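Local coordinates for protein thiosulfate sulfurtransferase (Pseudomonas aeruginosa, PDB 1YT8) that probably transfers sulfur from thiosulfate to cyanide, as a sulfurtransferase built from four rhodanese-like repeats, at residues E126-P130 against T203-N208. Sequence-based numbering, arbitrary orientation.
Sequences ERHTP and TQSLLN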
ATOM      1  N   GLU A 126      -6.735  11.910 -20.845  1.00 16.48           N
ATOM      2  CA  GLU A 126      -5.987  11.817 -22.095  1.00 17.08           C
ATOM      3  C   GLU A 126      -6.514  10.816 -23.113  1.00 17.57           C
ATOM      4  O   GLU A 126      -6.496  11.084 -24.315  1.00 18.03           O
ATOM      5  CB  GLU A 126      -4.521  11.484 -21.804  1.00 19.07           C
ATOM      6  CG  GLU A 126      -3.780  12.557 -21.023  1.00 21.12           C
ATOM      7  CD  GLU A 126      -3.750  13.882 -21.752  1.00 24.72           C
ATOM      8  OE1 GLU A 126      -3.209  13.929 -22.876  1.00 25.09           O
ATOM      9  OE2 GLU A 126      -4.270  14.876 -21.203  1.00 27.67           O
ATOM     10  N   ARG A 127      -6.971   9.662 -22.643  1.00 15.18           N
ATOM     11  CA  ARG A 127      -7.458   8.626 -23.551  1.00 15.44           C
ATOM     12  C   ARG A 127      -8.975   8.519 -23.641  1.00 15.59           C
ATOM     13  O   ARG A 127      -9.501   7.734 -24.435  1.00 16.12           O
ATOM     14  CB  ARG A 127      -6.873   7.267 -23.146  1.00 16.43           C
ATOM     15  CG  ARG A 127      -5.348   7.205 -23.196  1.00 17.67           C
ATOM     16  CD  ARG A 127      -4.817   7.553 -24.590  1.00 22.15           C
ATOM     17  NE  ARG A 127      -5.360   6.668 -25.615  1.00 28.47           N
ATOM     18  CZ  ARG A 127      -5.092   5.367 -25.706  1.00 31.91           C
ATOM     19  NH1 ARG A 127      -4.278   4.785 -24.834  1.00 35.01           N
ATOM     20  NH2 ARG A 127      -5.652   4.641 -26.664  1.00 34.40           N
ATOM     21  N   HIS A 128      -9.674   9.311 -22.836  1.00 14.76           N
ATOM     22  CA  HIS A 128     -11.136   9.290 -22.821  1.00 16.99           C
ATOM     23  C   HIS A 128     -11.637   7.865 -22.601  1.00 14.74           C
ATOM     24  O   HIS A 128     -12.573   7.415 -23.262  1.00 14.63           O
ATOM     25  CB  HIS A 128     -11.678   9.843 -24.141  1.00 19.63           C
ATOM     26  CG  HIS A 128     -11.114  11.181 -24.500  1.00 24.26           C
ATOM     27  ND1 HIS A 128     -11.310  12.301 -23.722  1.00 28.48           N
ATOM     28  CD2 HIS A 128     -10.316  11.566 -25.523  1.00 26.71           C
ATOM     29  CE1 HIS A 128     -10.655  13.321 -24.250  1.00 28.05           C
ATOM     30  NE2 HIS A 128     -10.043  12.902 -25.343  1.00 28.14           N
ATOM     31  N   THR A 129     -11.000   7.164 -21.666  1.00 13.48           N
ATOM     32  CA  THR A 129     -11.360   5.787 -21.335  1.00 13.89           C
ATOM     33  C   THR A 129     -12.874   5.667 -21.161  1.00 12.94           C
ATOM     34  O   THR A 129     -13.471   6.359 -20.334  1.00 13.99           O
ATOM     35  CB  THR A 129     -10.654   5.349 -20.042  1.00 12.67           C
ATOM     36  OG1 THR A 129      -9.264   5.688 -20.131  1.00 14.90           O
ATOM     37  CG2 THR A 129     -10.793   3.843 -19.834  1.00 11.72           C
ATOM     38  N   PRO A 130     -13.512   4.772 -21.934  1.00 15.08           N
ATOM     39  CA  PRO A 130     -14.961   4.560 -21.881  1.00 15.48           C
ATOM     40  C   PRO A 130     -15.493   4.188 -20.506  1.00 14.54           C
ATOM     41  O   PRO A 130     -14.826   3.485 -19.743  1.00 13.55           O
ATOM     42  CB  PRO A 130     -15.186   3.429 -22.884  1.00 16.44           C
ATOM     43  CG  PRO A 130     -14.032   3.552 -23.817  1.00 19.93           C
ATOM     44  CD  PRO A 130     -12.893   3.829 -22.880  1.00 15.25           C
ATOM     45  N   THR A 203      -9.660  -0.870 -17.452  1.00 11.28           N
ATOM     46  CA  THR A 203     -10.329  -0.725 -18.738  1.00 11.99           C
ATOM     47  C   THR A 203      -9.314  -0.333 -19.805  1.00 11.59           C
ATOM     48  O   THR A 203      -9.287  -0.915 -20.887  1.00 13.13           O
ATOM     49  CB  THR A 203     -11.437   0.341 -18.674  1.00 11.84           C
ATOM     50  OG1 THR A 203     -12.428  -0.064 -17.722  1.00 12.60           O
ATOM     51  CG2 THR A 203     -12.100   0.516 -20.037  1.00 12.20           C
ATOM     52  N   GLN A 204      -8.465   0.639 -19.491  1.00 11.76           N
ATOM     53  CA  GLN A 204      -7.474   1.085 -20.458  1.00 11.84           C
ATOM     54  C   GLN A 204      -6.431  -0.005 -20.723  1.00 11.88           C
ATOM     55  O   GLN A 204      -5.872  -0.073 -21.815  1.00 11.94           O
ATOM     56  CB  GLN A 204      -6.807   2.387 -19.992  1.00 12.36           C
ATOM     57  CG  GLN A 204      -6.048   3.105 -21.121  1.00 11.21           C
ATOM     58  CD  GLN A 204      -6.941   3.434 -22.320  1.00 11.79           C
ATOM     59  OE1 GLN A 204      -6.587   3.156 -23.471  1.00 16.77           O
ATOM     60  NE2 GLN A 204      -8.094   4.031 -22.055  1.00 10.22           N
ATOM     61  N   SER A 205      -6.174  -0.862 -19.734  1.00 13.34           N
ATOM     62  CA  SER A 205      -5.216  -1.958 -19.923  1.00 11.25           C
ATOM     63  C   SER A 205      -5.719  -2.873 -21.038  1.00 11.85           C
ATOM     64  O   SER A 205      -4.962  -3.272 -21.928  1.00 12.00           O
ATOM     65  CB  SER A 205      -5.071  -2.799 -18.648  1.00  9.85           C
ATOM     66  OG  SER A 205      -4.404  -2.098 -17.619  1.00 13.12           O
ATOM     67  N   LEU A 206      -7.003  -3.209 -20.971  1.00 11.59           N
ATOM     68  CA  LEU A 206      -7.624  -4.082 -21.960  1.00 13.71           C
ATOM     69  C   LEU A 206      -7.647  -3.445 -23.345  1.00 14.24           C
ATOM     70  O   LEU A 206      -7.469  -4.131 -24.354  1.00 16.11           O
ATOM     71  CB  LEU A 206      -9.047  -4.451 -21.514  1.00 12.82           C
ATOM     72  CG  LEU A 206      -9.125  -5.329 -20.260  1.00 15.02           C
ATOM     73  CD1 LEU A 206     -10.579  -5.481 -19.826  1.00 18.26           C
ATOM     74  CD2 LEU A 206      -8.502  -6.691 -20.542  1.00 16.23           C
ATOM     75  N   LEU A 207      -7.869  -2.136 -23.400  1.00 14.95           N
ATOM     76  CA  LEU A 207      -7.892  -1.437 -24.678  1.00 15.54           C
ATOM     77  C   LEU A 207      -6.485  -1.389 -25.255  1.00 15.57           C
ATOM     78  O   LEU A 207      -6.290  -1.632 -26.444  1.00 16.33           O
ATOM     79  CB  LEU A 207      -8.426  -0.016 -24.502  1.00 14.47           C
ATOM     80  CG  LEU A 207      -9.901   0.059 -24.105  1.00 18.33           C
ATOM     81  CD1 LEU A 207     -10.277   1.484 -23.734  1.00 16.13           C
ATOM     82  CD2 LEU A 207     -10.746  -0.450 -25.267  1.00 18.65           C
ATOM     83  N   ASN A 208      -5.504  -1.076 -24.410  1.00 15.57           N
ATOM     84  CA  ASN A 208      -4.112  -1.014 -24.853  1.00 14.72           C
ATOM     85  C   ASN A 208      -3.637  -2.378 -25.356  1.00 13.63           C
ATOM     86  O   ASN A 208      -2.846  -2.465 -26.302  1.00 12.82           O
ATOM     87  CB  ASN A 208      -3.209  -0.524 -23.711  1.00 14.49           C
ATOM     88  CG  ASN A 208      -3.334   0.973 -23.468  1.00 14.87           C
ATOM     89  OD1 ASN A 208      -4.085   1.665 -24.158  1.00 16.11           O
ATOM     90  ND2 ASN A 208      -2.591   1.481 -22.487  1.00 14.25           N
TER
HETATM   91  O   HOH W   1      -5.317   2.051 -26.829  1.00 28.85           O
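Where helix 114-127 ends, the chain turns into the first, outermost strand of the second rhodanese-like repeat and passes across helix 197-208. Arg127, on the last turn, sends its guanidinium to the C-terminal end of that helix: NH1 donates a hydrogen bond to Asn208 OD1 (3.2 Å), and a water joins the same two side chains, accepting from Arg127 NH2 (2.6 Å) and donating to Asn208 OD1 (3.0 Å). Glu530, the last modelled residue, touches both Arg127 and Asn208. His128 then leaves helical geometry with positive phi, its CA-to-CB bond directed away from helix 197-208, and this turn brings Thr129 over the helix. There Thr129 CG2 packs on Thr203 CG2 (3.6 Å). Pro130 sets CD against Leu207 CD1 (3.6 Å), and its backbone pairs with Ala217 as strand 131-132 joins the parallel sheet. Thr203 also reaches that sheet, touching Val191, Val215 and Ala217; its hydroxyl bonds back to Ser199 O. Apolar packing thus seats the strand entrance on a helix flanking the sheet, whereas a polar, partly water-mediated link ties the end of helix 114-127 to the last turn of helix 197-208.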